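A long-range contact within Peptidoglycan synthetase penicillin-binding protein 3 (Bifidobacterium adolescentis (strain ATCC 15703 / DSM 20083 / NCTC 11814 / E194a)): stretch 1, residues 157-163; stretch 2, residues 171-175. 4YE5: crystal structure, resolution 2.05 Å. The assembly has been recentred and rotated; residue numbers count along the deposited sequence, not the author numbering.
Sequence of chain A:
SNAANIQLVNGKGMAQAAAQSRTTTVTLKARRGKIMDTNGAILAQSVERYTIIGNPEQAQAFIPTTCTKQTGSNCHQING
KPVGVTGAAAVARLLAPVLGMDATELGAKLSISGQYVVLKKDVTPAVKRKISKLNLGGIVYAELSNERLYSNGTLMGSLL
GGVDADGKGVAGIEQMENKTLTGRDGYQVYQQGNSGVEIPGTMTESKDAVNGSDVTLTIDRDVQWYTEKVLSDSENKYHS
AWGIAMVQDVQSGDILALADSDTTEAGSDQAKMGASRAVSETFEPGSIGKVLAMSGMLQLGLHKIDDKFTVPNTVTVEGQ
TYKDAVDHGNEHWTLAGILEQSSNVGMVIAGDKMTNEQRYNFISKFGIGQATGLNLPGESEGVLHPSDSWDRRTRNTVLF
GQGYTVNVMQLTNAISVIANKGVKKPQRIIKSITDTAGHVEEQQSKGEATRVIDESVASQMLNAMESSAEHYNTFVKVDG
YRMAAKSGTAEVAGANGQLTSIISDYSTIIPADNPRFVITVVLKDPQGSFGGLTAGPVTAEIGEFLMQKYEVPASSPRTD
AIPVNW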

# COMPACT_ATOMS: atom_id res chain seq x y z
N GLY A 157 4.03 -2.41 -8.60
CA GLY A 157 5.36 -2.92 -8.26
C GLY A 157 5.98 -2.27 -7.04
O GLY A 157 6.52 -2.96 -6.17
N SER A 158 5.90 -0.95 -6.94
CA SER A 158 6.57 -0.27 -5.83
C SER A 158 5.71 -0.32 -4.58
O SER A 158 6.22 -0.16 -3.45
N LEU A 159 4.41 -0.55 -4.76
CA LEU A 159 3.53 -0.75 -3.60
C LEU A 159 3.81 -2.12 -2.94
O LEU A 159 3.76 -2.24 -1.73
N LEU A 160 4.02 -3.14 -3.76
CA LEU A 160 4.38 -4.46 -3.24
C LEU A 160 5.77 -4.39 -2.62
O LEU A 160 6.01 -4.92 -1.55
N GLY A 161 6.69 -3.70 -3.30
CA GLY A 161 8.03 -3.51 -2.78
C GLY A 161 8.95 -4.65 -3.20
O GLY A 161 9.08 -4.94 -4.40
N GLY A 162 9.57 -5.31 -2.22
CA GLY A 162 10.50 -6.39 -2.50
C GLY A 162 11.19 -6.91 -1.24
O GLY A 162 11.04 -6.33 -0.16
N VAL A 163 11.92 -8.01 -1.39
CA VAL A 163 12.70 -8.58 -0.28
C VAL A 163 14.20 -8.58 -0.60
O VAL A 163 14.60 -8.53 -1.76
N ALA A 171 10.89 -3.06 1.36
CA ALA A 171 10.10 -1.95 0.81
C ALA A 171 8.66 -2.39 0.70
O ALA A 171 8.38 -3.58 0.69
N GLY A 172 7.75 -1.41 0.61
CA GLY A 172 6.35 -1.67 0.30
C GLY A 172 5.66 -2.58 1.30
O GLY A 172 6.00 -2.60 2.47
N ILE A 173 4.66 -3.31 0.82
CA ILE A 173 3.90 -4.22 1.65
C ILE A 173 4.77 -5.34 2.26
O ILE A 173 4.55 -5.77 3.40
N GLU A 174 5.79 -5.77 1.52
CA GLU A 174 6.72 -6.80 2.03
C GLU A 174 7.33 -6.36 3.35
O GLU A 174 7.49 -7.15 4.28
N GLN A 175 7.66 -5.08 3.44
CA GLN A 175 8.26 -4.54 4.64
C GLN A 175 7.20 -4.33 5.72
O GLN A 175 7.37 -4.73 6.86

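The two stretches meet where the C-terminal end of one helix faces the N-terminal part of another, and the polar part of the contact is carried by the backbone. Carbonyls at the end of a helix lack the amide that a further turn would supply, and two of them find donors across the interface. Ile173 N donates to Leu159 O at 2.9 Å with an N-H...O angle of 153°, and Glu174 N donates to Leu160 O at 3.2 Å with a straighter angle of 168°. Gly157 O is satisfied within its own stretch, by Gly161 N at 3.0 Å. Likewise Ala171 O accepts from Gln175 N at 3.2 Å, while a weak bond of 3.1 Å joins Gln175 N to Gly172 O. Ala171 O also receives a CA-H...O contact from Gly161 CA, 3.5 Å away and nearly linear at 167°. Next to this point Gly162 and Ala171 pair as an antiparallel bridge.

The close backbone approach depends on glycine. Gly161 leaves the helix with positive phi, and a CB there would lie 2.0 Å from Ala171 O; a CB on Gly172 would come within 2.6 Å of Leu159 O. With neither present, Gly161 CA and Gly172 CA come to 4.0 Å.

Side chains add to this backbone contact. Ile173, whose CA-to-CB bond points sideways, adopts the m rotamer at chi1 and t at chi2, and its CD1 reaches the leucines: 4.0 Å from Leu159 CG and 4.4 Å from Leu160 CD2. The CA-to-CB bonds of both leucines point away from the second stretch, yet CG of Leu159 and CD2 of Leu160 still reach the isoleucine. Leu159 is t at chi1 and p at chi2, Leu160 m and t. The result is a small apolar cluster beside the two backbone hydrogen bonds.

Glu174 is the side chain that points toward the first stretch. Its m, m conformation folds the chain along the backbone of Gly161 and Gly162, with Glu174 CB 3.5 Å from Gly162 O and Glu174 CG 4.5 Å from Gly161 C. The carboxylate finds no hydrogen-bond donor in the first stretch; Glu174 OE1 lies 3.7 Å from Val163 CG1, an approach to a methyl group, and both OE1 and OE2 are hydrogen-bonded elsewhere in the structure. The buried acid is therefore satisfied while its aliphatic portion packs here. Val163, m at chi1, points sideways. Ser158, in the p rotamer, points away and keeps its side chain clear of the second stretch; the exposed Gln175 points sideways, and its side chain does not contact the first stretch.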

# COMPACT_ATOMS: atom_id res chain seq x y z
CB SER A 158 6.89 1.18 -6.20
OG SER A 158 5.69 1.88 -6.52
CB LEU A 159 2.05 -0.66 -4.00
CG LEU A 159 1.03 -0.77 -2.87
CD1 LEU A 159 1.24 0.31 -1.82
CD2 LEU A 159 -0.40 -0.72 -3.42
CB LEU A 160 4.37 -5.50 -4.37
CG LEU A 160 2.95 -5.94 -4.74
CD1 LEU A 160 2.94 -6.85 -5.96
CD2 LEU A 160 2.30 -6.64 -3.56
CB VAL A 163 12.24 -10.01 0.04
CG1 VAL A 163 10.75 -10.04 0.39
CG2 VAL A 163 12.52 -10.93 -1.13
CB ALA A 171 10.62 -1.54 -0.57
CB ILE A 173 2.73 -4.78 0.83
CG1 ILE A 173 1.74 -3.64 0.52
CG2 ILE A 173 2.02 -5.90 1.59
CD1 ILE A 173 0.73 -3.99 -0.48
CB GLU A 174 7.85 -7.07 1.01
CG GLU A 174 7.37 -7.68 -0.31
CD GLU A 174 7.20 -9.20 -0.24
OE1 GLU A 174 7.12 -9.76 0.87
OE2 GLU A 174 7.15 -9.84 -1.32
CB GLN A 175 8.96 -3.21 4.33
CG GLN A 175 9.38 -2.43 5.58
CD GLN A 175 10.09 -1.13 5.23
OE1 GLN A 175 10.52 -0.95 4.09
NE2 GLN A 175 10.19 -0.22 6.19